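Local coordinates for protein titin (Homo sapiens, PDB 5JDD) that acts as a giant elastic filament of the muscle sarcomere, represented here by three immunoglobulin domains in tandem from its I-band, at residues V119-I130 with E155-C164; I206-I217 with G242-G252. All coordinates share one frame; numbering follows the deposited sequence.

Interaction 1. Residues V119-I130 with E155-C164; sequences VPSMWLKNGVEI and EDSAEYTFVC
The carbonyl oxygen of E159 is held by two donors: the backbone N of N126 at 2.8 Å, almost straight at hydrogen (174°), and a water that also reaches G127 N and T161 OG1. T161 OG1 is also hydrogen-bonded to S170 OG on strand 167-176. N126 repays the bond through its side chain, OD1 accepting E159 N at 3.0 Å with the donor tilted out of the amide plane. This pair ties the strand to the type I' turn K125-V128. Farther along, L124 and T161 form an antiparallel hydrogen-bonded pair, and V163 N extends the ladder to M122 O.

W123 and F162 form a non-hydrogen-bonded pair with both side chains on the inner face, toward the opposing sheet. F162 lies over one indole face, CD2 approaching W123 CE2 to 3.4 Å near the rim; the planes stand at 69°, an edge-to-face contact, and F162 CB adds a CH-pi approach over the six-membered ring. C112 and V114 pack on F162.

K125 runs extended beside Y160, its CG anti to the backbone N (chi1 174°), which carries CE to within 3.7 Å of Y160 OH. Its NZ donates to E155 O at 2.9 Å, from above the carbonyl plane. One water joins K125 NZ, Y160 OH and D156 OD1, while D156 OD2 makes a salt bridge with K135. Y160 OH itself donates to D156 O at 2.7 Å, on a lone pair. That last bond is the tyrosine corner, which, with the tryptophan of strand C, marks the C-F strand pair of an immunoglobulin I-set domain.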
loop_
_atom_site.group_PDB
_atom_site.type_symbol
_atom_site.label_atom_id
_atom_site.label_comp_id
_atom_site.label_asym_id
_atom_site.label_seq_id
_atom_site.Cartn_x
_atom_site.Cartn_y
_atom_site.Cartn_z
ATOM N N VAL A 119 -9.339 -6.114 -5.851
ATOM C CA VAL A 119 -8.062 -6.804 -5.710
ATOM C C VAL A 119 -7.703 -6.770 -4.231
ATOM O O VAL A 119 -7.718 -5.706 -3.623
ATOM C CB VAL A 119 -6.945 -6.114 -6.521
ATOM C CG1 VAL A 119 -5.586 -6.724 -6.199
ATOM C CG2 VAL A 119 -7.237 -6.224 -8.010
ATOM N N PRO A 120 -7.412 -7.938 -3.634
ATOM C CA PRO A 120 -7.082 -7.910 -2.203
ATOM C C PRO A 120 -5.761 -7.207 -1.920
ATOM O O PRO A 120 -4.836 -7.228 -2.732
ATOM C CB PRO A 120 -6.980 -9.391 -1.826
ATOM C CG PRO A 120 -6.715 -10.103 -3.112
ATOM C CD PRO A 120 -7.354 -9.295 -4.203
ATOM N N SER A 121 -5.690 -6.556 -0.768
ATOM C CA SER A 121 -4.438 -5.957 -0.325
ATOM C C SER A 121 -3.370 -7.013 -0.092
ATOM O O SER A 121 -3.597 -7.983 0.629
ATOM C CB SER A 121 -4.652 -5.226 0.992
ATOM O OG SER A 121 -5.566 -4.169 0.837
ATOM N N MET A 122 -2.193 -6.804 -0.667
ATOM C CA MET A 122 -1.055 -7.668 -0.364
ATOM C C MET A 122 0.230 -6.867 -0.395
ATOM O O MET A 122 0.746 -6.552 -1.465
ATOM C CB MET A 122 -0.964 -8.836 -1.348
ATOM C CG MET A 122 0.179 -9.818 -1.022
ATOM S SD MET A 122 0.091 -10.539 0.639
ATOM C CE MET A 122 -1.427 -11.477 0.537
ATOM N N TRP A 123 0.736 -6.549 0.792
ATOM C CA TRP A 123 1.929 -5.727 0.947
ATOM C C TRP A 123 3.047 -6.516 1.600
ATOM O O TRP A 123 2.830 -7.199 2.601
ATOM C CB TRP A 123 1.607 -4.519 1.826
ATOM C CG TRP A 123 0.684 -3.523 1.185
ATOM C CD1 TRP A 123 -0.679 -3.472 1.289
ATOM C CD2 TRP A 123 1.068 -2.441 0.336
ATOM N NE1 TRP A 123 -1.166 -2.412 0.554
ATOM C CE2 TRP A 123 -0.116 -1.755 -0.034
ATOM C CE3 TRP A 123 2.296 -1.974 -0.135
ATOM C CZ2 TRP A 123 -0.101 -0.627 -0.865
ATOM C CZ3 TRP A 123 2.313 -0.851 -0.953
ATOM C CH2 TRP A 123 1.120 -0.193 -1.314
ATOM N N LEU A 124 4.252 -6.394 1.051
ATOM C CA LEU A 124 5.423 -7.055 1.618
ATOM C C LEU A 124 6.458 -6.023 2.030
ATOM O O LEU A 124 6.560 -4.957 1.418
ATOM C CB LEU A 124 6.077 -7.995 0.597
ATOM C CG LEU A 124 5.189 -8.826 -0.322
ATOM C CD1 LEU A 124 6.063 -9.658 -1.270
ATOM C CD2 LEU A 124 4.275 -9.731 0.493
ATOM N N LYS A 125 7.220 -6.353 3.066
ATOM C CA LYS A 125 8.412 -5.600 3.441
ATOM C C LYS A 125 9.579 -6.568 3.285
ATOM O O LYS A 125 9.629 -7.591 3.969
ATOM C CB LYS A 125 8.334 -5.126 4.896
ATOM C CG LYS A 125 9.622 -4.450 5.395
ATOM C CD LYS A 125 9.532 -4.123 6.873
ATOM C CE LYS A 125 10.812 -3.428 7.339
ATOM N NZ LYS A 125 10.826 -3.174 8.811
ATOM N N ASN A 126 10.510 -6.256 2.393
ATOM C CA ASN A 126 11.623 -7.162 2.101
ATOM C C ASN A 126 11.165 -8.605 1.877
ATOM O O ASN A 126 11.792 -9.551 2.360
ATOM C CB ASN A 126 12.697 -7.086 3.202
ATOM C CG ASN A 126 13.328 -5.705 3.318
ATOM O OD1 ASN A 126 13.403 -4.956 2.342
ATOM N ND2 ASN A 126 13.805 -5.375 4.511
ATOM N N GLY A 127 10.050 -8.760 1.167
ATOM C CA GLY A 127 9.605 -10.073 0.737
ATOM C C GLY A 127 8.768 -10.824 1.750
ATOM O O GLY A 127 8.371 -11.962 1.505
ATOM N N VAL A 128 8.486 -10.184 2.878
ATOM C CA VAL A 128 7.725 -10.781 3.967
ATOM C C VAL A 128 6.400 -10.030 4.120
ATOM O O VAL A 128 6.372 -8.799 4.055
ATOM C CB VAL A 128 8.517 -10.691 5.286
ATOM C CG1 VAL A 128 7.637 -11.071 6.466
ATOM C CG2 VAL A 128 9.781 -11.552 5.225
ATOM N N GLU A 129 5.300 -10.756 4.310
ATOM C CA GLU A 129 3.980 -10.120 4.386
ATOM C C GLU A 129 3.827 -9.247 5.628
ATOM O O GLU A 129 4.193 -9.660 6.737
ATOM C CB GLU A 129 2.850 -11.161 4.337
ATOM C CG GLU A 129 2.683 -11.830 2.979
ATOM C CD GLU A 129 1.637 -12.932 2.969
ATOM O OE1 GLU A 129 0.491 -12.691 3.402
ATOM O OE2 GLU A 129 1.970 -14.049 2.519
ATOM N N ILE A 130 3.270 -8.053 5.416
ATOM C CA ILE A 130 2.969 -7.083 6.473
ATOM C C ILE A 130 1.525 -7.263 6.962
ATOM O O ILE A 130 0.609 -7.436 6.153
ATOM C CB ILE A 130 3.093 -5.634 5.918
ATOM C CG1 ILE A 130 4.466 -5.404 5.286
ATOM C CG2 ILE A 130 2.821 -4.609 7.006
ATOM C CD1 ILE A 130 4.616 -4.042 4.612
ATOM N N GLU A 155 14.621 1.257 11.254
ATOM C CA GLU A 155 14.205 -0.107 10.965
ATOM C C GLU A 155 13.173 -0.200 9.850
ATOM O O GLU A 155 13.002 -1.262 9.265
ATOM C CB GLU A 155 13.638 -0.761 12.229
ATOM C CG GLU A 155 14.659 -1.072 13.323
ATOM C CD GLU A 155 14.981 0.114 14.218
ATOM O OE1 GLU A 155 14.366 1.196 14.065
ATOM O OE2 GLU A 155 15.858 -0.036 15.094
ATOM N N ASP A 156 12.476 0.896 9.570
ATOM C CA ASP A 156 11.454 0.879 8.522
ATOM C C ASP A 156 12.043 1.064 7.128
ATOM O O ASP A 156 11.359 0.845 6.132
ATOM C CB ASP A 156 10.381 1.946 8.780
ATOM C CG ASP A 156 9.639 1.729 10.083
ATOM O OD1 ASP A 156 9.272 0.568 10.383
ATOM O OD2 ASP A 156 9.434 2.714 10.826
ATOM N N SER A 157 13.302 1.479 7.044
ATOM C CA SER A 157 13.958 1.586 5.743
ATOM C C SER A 157 14.052 0.189 5.134
ATOM O O SER A 157 14.653 -0.715 5.724
ATOM C CB SER A 157 15.358 2.193 5.874
ATOM O OG SER A 157 15.303 3.484 6.466
ATOM N N ALA A 158 13.451 0.022 3.961
ATOM C CA ALA A 158 13.285 -1.289 3.353
ATOM C C ALA A 158 12.676 -1.146 1.977
ATOM O O ALA A 158 12.324 -0.041 1.544
ATOM C CB ALA A 158 12.370 -2.154 4.221
ATOM N N GLU A 159 12.542 -2.280 1.295
ATOM C CA GLU A 159 11.833 -2.325 0.034
ATOM C C GLU A 159 10.429 -2.833 0.290
ATOM O O GLU A 159 10.251 -3.896 0.883
ATOM C CB GLU A 159 12.533 -3.239 -0.963
ATOM C CG GLU A 159 11.781 -3.338 -2.281
ATOM C CD GLU A 159 12.583 -4.041 -3.350
ATOM O OE1 GLU A 159 12.939 -5.220 -3.139
ATOM O OE2 GLU A 159 12.858 -3.412 -4.395
ATOM N N TYR A 160 9.436 -2.072 -0.160
ATOM C CA TYR A 160 8.033 -2.424 0.024
ATOM C C TYR A 160 7.422 -2.811 -1.306
ATOM O O TYR A 160 7.690 -2.186 -2.329
ATOM C CB TYR A 160 7.279 -1.259 0.679
ATOM C CG TYR A 160 7.730 -1.028 2.099
ATOM C CD1 TYR A 160 7.089 -1.653 3.160
ATOM C CD2 TYR A 160 8.810 -0.203 2.380
ATOM C CE1 TYR A 160 7.509 -1.462 4.465
ATOM C CE2 TYR A 160 9.238 0.002 3.687
ATOM C CZ TYR A 160 8.583 -0.639 4.718
ATOM O OH TYR A 160 8.989 -0.453 6.009
ATOM N N THR A 161 6.591 -3.844 -1.287
ATOM C CA THR A 161 6.052 -4.402 -2.516
ATOM C C THR A 161 4.545 -4.557 -2.399
ATOM O O THR A 161 4.052 -4.980 -1.361
ATOM C CB THR A 161 6.651 -5.806 -2.760
ATOM O OG1 THR A 161 8.078 -5.712 -2.882
ATOM C CG2 THR A 161 6.075 -6.443 -4.018
ATOM N N PHE A 162 3.818 -4.204 -3.461
ATOM C CA PHE A 162 2.415 -4.578 -3.585
ATOM C C PHE A 162 2.286 -5.693 -4.616
ATOM O O PHE A 162 2.811 -5.584 -5.725
ATOM C CB PHE A 162 1.540 -3.394 -4.013
ATOM C CG PHE A 162 0.076 -3.718 -3.988
ATOM C CD1 PHE A 162 -0.571 -4.168 -5.127
ATOM C CD2 PHE A 162 -0.635 -3.650 -2.806
ATOM C CE1 PHE A 162 -1.921 -4.503 -5.100
ATOM C CE2 PHE A 162 -1.980 -3.981 -2.764
ATOM C CZ PHE A 162 -2.637 -4.413 -3.917
ATOM N N VAL A 163 1.608 -6.779 -4.240
ATOM C CA VAL A 163 1.363 -7.897 -5.152
ATOM C C VAL A 163 -0.043 -7.815 -5.731
ATOM O O VAL A 163 -1.030 -7.753 -4.995
ATOM C CB VAL A 163 1.537 -9.250 -4.449
ATOM C CG1 VAL A 163 1.330 -10.394 -5.440
ATOM C CG2 VAL A 163 2.925 -9.343 -3.813
ATOM N N CYS A 164 -0.117 -7.827 -7.060
ATOM C CA CYS A 164 -1.376 -7.691 -7.776
ATOM C C CYS A 164 -1.490 -8.829 -8.780
ATOM O O CYS A 164 -0.927 -8.760 -9.885
ATOM C CB CYS A 164 -1.377 -6.341 -8.496
ATOM S SG CYS A 164 -2.791 -6.007 -9.547
HETATM O O HOH W 1 -3.236 -8.893 -4.156
HETATM O O HOH W 2 8.581 -1.319 8.661
HETATM O O HOH W 3 15.778 -3.200 5.092
HETATM O O HOH W 4 9.362 -6.289 -0.544
#

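Interaction 2. Residues I206-I217 with G242-G252; sequences ISYKWLKNGVEI and GDAADYTFVAG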
loop_
_atom_site.group_PDB
_atom_site.type_symbol
_atom_site.label_atom_id
_atom_site.label_comp_id
_atom_site.label_asym_id
_atom_site.label_seq_id
_atom_site.Cartn_x
_atom_site.Cartn_y
_atom_site.Cartn_z
ATOM N N ILE A 206 8.355 16.819 13.350
ATOM C CA ILE A 206 8.929 15.678 14.043
ATOM C C ILE A 206 8.379 15.556 15.461
ATOM O O ILE A 206 7.837 16.518 16.012
ATOM C CB ILE A 206 10.466 15.721 14.001
ATOM C CG1 ILE A 206 10.986 17.074 14.477
ATOM C CG2 ILE A 206 10.935 15.512 12.571
ATOM C CD1 ILE A 206 11.224 17.167 15.957
ATOM N N SER A 207 8.478 14.361 16.025
ATOM C CA SER A 207 8.076 14.136 17.403
ATOM C C SER A 207 9.280 14.300 18.317
ATOM O O SER A 207 10.422 14.016 17.930
ATOM C CB SER A 207 7.470 12.745 17.575
ATOM O OG SER A 207 6.256 12.642 16.851
ATOM N N TYR A 208 9.029 14.751 19.533
ATOM C CA TYR A 208 10.112 15.029 20.460
ATOM C C TYR A 208 9.658 14.858 21.900
ATOM O O TYR A 208 8.463 14.748 22.187
ATOM C CB TYR A 208 10.600 16.472 20.271
ATOM C CG TYR A 208 9.568 17.498 20.705
ATOM C CD1 TYR A 208 9.547 17.971 22.010
ATOM C CD2 TYR A 208 8.603 17.974 19.814
ATOM C CE1 TYR A 208 8.602 18.889 22.422
ATOM C CE2 TYR A 208 7.652 18.907 20.222
ATOM C CZ TYR A 208 7.664 19.358 21.528
ATOM O OH TYR A 208 6.743 20.279 21.993
ATOM N N LYS A 209 10.630 14.877 22.806
ATOM C CA LYS A 209 10.344 15.001 24.231
ATOM C C LYS A 209 11.486 15.738 24.910
ATOM O O LYS A 209 12.577 15.903 24.346
ATOM C CB LYS A 209 10.138 13.635 24.883
ATOM C CG LYS A 209 11.373 12.780 24.879
ATOM C CD LYS A 209 11.043 11.340 25.256
ATOM C CE LYS A 209 12.275 10.462 25.088
ATOM N NZ LYS A 209 11.983 9.029 25.385
ATOM N N TRP A 210 11.224 16.200 26.119
ATOM C CA TRP A 210 12.246 16.836 26.933
ATOM C C TRP A 210 12.445 16.041 28.201
ATOM O O TRP A 210 11.475 15.518 28.772
ATOM C CB TRP A 210 11.811 18.246 27.316
ATOM C CG TRP A 210 11.731 19.224 26.172
ATOM C CD1 TRP A 210 10.686 19.388 25.297
ATOM C CD2 TRP A 210 12.720 20.194 25.801
ATOM N NE1 TRP A 210 10.976 20.397 24.401
ATOM C CE2 TRP A 210 12.213 20.912 24.698
ATOM C CE3 TRP A 210 13.985 20.530 26.302
ATOM C CZ2 TRP A 210 12.933 21.944 24.075
ATOM C CZ3 TRP A 210 14.700 21.562 25.682
ATOM C CH2 TRP A 210 14.166 22.256 24.587
ATOM N N LEU A 211 13.696 15.945 28.641
ATOM C CA LEU A 211 14.025 15.246 29.877
ATOM C C LEU A 211 14.660 16.198 30.863
ATOM O O LEU A 211 15.409 17.112 30.478
ATOM C CB LEU A 211 15.030 14.120 29.609
ATOM C CG LEU A 211 14.787 13.204 28.404
ATOM C CD1 LEU A 211 15.918 12.178 28.269
ATOM C CD2 LEU A 211 13.440 12.499 28.513
ATOM N N LYS A 212 14.381 15.959 32.142
ATOM C CA LYS A 212 15.045 16.635 33.252
ATOM C C LYS A 212 15.805 15.557 34.009
ATOM O O LYS A 212 15.193 14.637 34.558
ATOM C CB LYS A 212 14.016 17.311 34.159
ATOM C CG LYS A 212 14.619 17.970 35.407
ATOM C CD LYS A 212 13.527 18.487 36.314
ATOM C CE LYS A 212 14.111 19.203 37.528
ATOM N NZ LYS A 212 12.977 19.656 38.398
ATOM N N ASN A 213 17.130 15.656 34.015
ATOM C CA ASN A 213 17.976 14.582 34.542
ATOM C C ASN A 213 17.536 13.198 34.051
ATOM O O ASN A 213 17.441 12.251 34.830
ATOM C CB ASN A 213 18.041 14.635 36.073
ATOM C CG ASN A 213 18.628 15.926 36.582
ATOM O OD1 ASN A 213 19.486 16.525 35.934
ATOM N ND2 ASN A 213 18.170 16.364 37.754
ATOM N N GLY A 214 17.238 13.101 32.758
ATOM C CA GLY A 214 16.893 11.828 32.152
ATOM C C GLY A 214 15.438 11.395 32.279
ATOM O O GLY A 214 15.049 10.359 31.731
ATOM N N VAL A 215 14.631 12.182 32.990
ATOM C CA VAL A 215 13.219 11.853 33.221
ATOM C C VAL A 215 12.306 12.729 32.362
ATOM O O VAL A 215 12.443 13.956 32.362
ATOM C CB VAL A 215 12.866 12.054 34.702
ATOM C CG1 VAL A 215 11.394 11.749 34.951
ATOM C CG2 VAL A 215 13.742 11.170 35.573
ATOM N N GLU A 216 11.362 12.116 31.646
ATOM C CA GLU A 216 10.490 12.881 30.758
ATOM C C GLU A 216 9.638 13.905 31.524
ATOM O O GLU A 216 8.991 13.579 32.529
ATOM C CB GLU A 216 9.588 11.973 29.903
ATOM C CG GLU A 216 8.710 12.767 28.918
ATOM C CD GLU A 216 7.799 11.901 28.058
ATOM O OE1 GLU A 216 6.750 12.413 27.610
ATOM O OE2 GLU A 216 8.134 10.723 27.818
ATOM N N ILE A 217 9.668 15.142 31.036
ATOM C CA ILE A 217 8.951 16.267 31.630
ATOM C C ILE A 217 7.489 16.307 31.184
ATOM O O ILE A 217 7.180 16.192 29.994
ATOM C CB ILE A 217 9.637 17.605 31.253
ATOM C CG1 ILE A 217 11.087 17.617 31.744
ATOM C CG2 ILE A 217 8.851 18.815 31.795
ATOM C CD1 ILE A 217 11.904 18.798 31.234
ATOM N N GLY A 242 15.146 23.584 42.802
ATOM C CA GLY A 242 14.673 22.305 42.309
ATOM C C GLY A 242 14.728 22.197 40.797
ATOM O O GLY A 242 14.804 21.100 40.246
ATOM N N ASP A 243 14.694 23.343 40.122
ATOM C CA ASP A 243 14.758 23.359 38.661
ATOM C C ASP A 243 16.177 23.281 38.118
ATOM O O ASP A 243 16.374 22.997 36.929
ATOM C CB ASP A 243 14.086 24.623 38.118
ATOM C CG ASP A 243 12.614 24.689 38.465
ATOM O OD1 ASP A 243 11.864 23.771 38.063
ATOM O OD2 ASP A 243 12.201 25.648 39.149
ATOM N N ALA A 244 17.164 23.563 38.963
ATOM C CA ALA A 244 18.555 23.453 38.533
ATOM C C ALA A 244 18.891 21.988 38.251
ATOM O O ALA A 244 18.862 21.141 39.144
ATOM C CB ALA A 244 19.491 24.057 39.563
ATOM N N ALA A 245 19.187 21.704 36.989
ATOM C CA ALA A 245 19.250 20.334 36.499
ATOM C C ALA A 245 19.803 20.333 35.092
ATOM O O ALA A 245 20.014 21.394 34.494
ATOM C CB ALA A 245 17.842 19.723 36.499
ATOM N N ASP A 246 20.016 19.139 34.555
ATOM C CA ASP A 246 20.410 19.002 33.163
ATOM C C ASP A 246 19.172 18.691 32.334
ATOM O O ASP A 246 18.391 17.793 32.676
ATOM C CB ASP A 246 21.426 17.876 32.980
ATOM C CG ASP A 246 22.721 18.128 33.705
ATOM O OD1 ASP A 246 23.062 19.306 33.946
ATOM O OD2 ASP A 246 23.397 17.132 34.039
ATOM N N TYR A 247 19.000 19.423 31.240
ATOM C CA TYR A 247 17.837 19.248 30.388
ATOM C C TYR A 247 18.250 18.710 29.037
ATOM O O TYR A 247 19.269 19.138 28.479
ATOM C CB TYR A 247 17.090 20.578 30.254
ATOM C CG TYR A 247 16.445 20.977 31.551
ATOM C CD1 TYR A 247 17.162 21.654 32.537
ATOM C CD2 TYR A 247 15.131 20.630 31.817
ATOM C CE1 TYR A 247 16.566 21.989 33.756
ATOM C CE2 TYR A 247 14.522 20.987 33.021
ATOM C CZ TYR A 247 15.252 21.653 33.987
ATOM O OH TYR A 247 14.660 21.985 35.186
ATOM N N THR A 248 17.464 17.762 28.520
ATOM C CA THR A 248 17.783 17.123 27.252
ATOM C C THR A 248 16.587 17.187 26.314
ATOM O O THR A 248 15.467 16.829 26.682
ATOM C CB THR A 248 18.172 15.646 27.441
ATOM O OG1 THR A 248 19.279 15.551 28.350
ATOM C CG2 THR A 248 18.560 15.010 26.108
ATOM N N PHE A 249 16.833 17.655 25.097
ATOM C CA PHE A 249 15.849 17.567 24.037
ATOM C C PHE A 249 16.145 16.295 23.263
ATOM O O PHE A 249 17.308 16.040 22.914
ATOM C CB PHE A 249 15.959 18.790 23.125
ATOM C CG PHE A 249 15.133 18.693 21.876
ATOM C CD1 PHE A 249 13.793 19.059 21.882
ATOM C CD2 PHE A 249 15.707 18.263 20.691
ATOM C CE1 PHE A 249 13.032 18.986 20.714
ATOM C CE2 PHE A 249 14.952 18.174 19.528
ATOM C CZ PHE A 249 13.610 18.542 19.540
ATOM N N VAL A 250 15.107 15.502 23.004
ATOM C CA VAL A 250 15.251 14.249 22.269
ATOM C C VAL A 250 14.292 14.199 21.093
ATOM O O VAL A 250 13.095 14.382 21.265
ATOM C CB VAL A 250 14.933 13.035 23.158
ATOM C CG1 VAL A 250 15.068 11.735 22.361
ATOM C CG2 VAL A 250 15.826 13.010 24.385
ATOM N N ALA A 251 14.810 13.943 19.896
ATOM C CA ALA A 251 13.953 13.746 18.732
ATOM C C ALA A 251 14.562 12.684 17.848
ATOM O O ALA A 251 15.653 12.886 17.311
ATOM C CB ALA A 251 13.793 15.038 17.952
ATOM N N GLY A 252 13.860 11.566 17.700
ATOM C CA GLY A 252 14.410 10.423 16.993
ATOM C C GLY A 252 15.690 9.983 17.675
ATOM O O GLY A 252 15.714 9.781 18.894
HETATM O O HOH W 5 11.154 11.317 18.996
HETATM O O HOH W 6 12.276 21.773 36.368
HETATM O O HOH W 7 19.365 18.513 39.454
HETATM O O HOH W 8 18.526 15.286 31.089
#
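The indole of W210 lies with one face beneath F249, whose CD1 sits 3.7 Å from W210 CE2 and whose CB stands nearly over the six-membered ring, 13° off its normal. This edge-to-face pair belongs to strands C and F of an immunoglobulin I-set domain, and both side chains point to the inner side of the sheet, where L234 also packs on the indole. Y208 completes an aromatic cluster. Its CG is wedged between the backbone N and carbonyl carbon (chi1 68°), and its CB comes within 3.5 Å of F249 CE1; the two rings are near parallel but slid so far that they barely overlap, with centroids 5.8 Å apart. H232 meets the Y208 ring from the opposing sheet.

On the other face, K209 and V250 lie side by side, the lysine methylenes passing the valine, while L211 CD1 meets V250 CG2 at 4.0 Å. K209 and V250 bond reciprocally through their backbones, as do L211 and T248, giving two complete hydrogen-bonded pairs. The ladder ends at the type I' turn K212-V215, where N213 N donates to D246 O at 2.8 Å and N213 OD1 accepts D246 N.

K212 stretches along Y247 and delivers NZ to G242 O at 3.0 Å. D243 OD2 accepts H240 N and forms a salt bridge with K222, while OD1 takes a water shared with K212 NZ. In this tyrosine corner that water donates to Y247 OH from within the ring plane, while Y247 OH gives its own hydrogen to a lone pair of D243 O at 2.6 Å.

In the fold
Interactions 1 and 2 are equivalent C-F strand pairs in successive I-set domains, with centres 36 Å apart and nearest atoms about 10 Å apart, without touching. Each lies in the A'GFCC' sheet: the tryptophan-phenylalanine side faces the domain interior, whereas L124 and L211 are partly exposed and N126-G127 and N213-G214 exposed. The same bonds recur at turn, lysine and tyrosine corner, their lengths agreeing within 0.1 Å. The divergence lies at the opposite end of the strands. V119-I130 carries V119, next to C164, and S121 there, while I206-I217 adds Y208 to the aromatic cluster and a further hydrogen-bonded pair. I206 and S207 also reach T105, tying that end to the preceding domain.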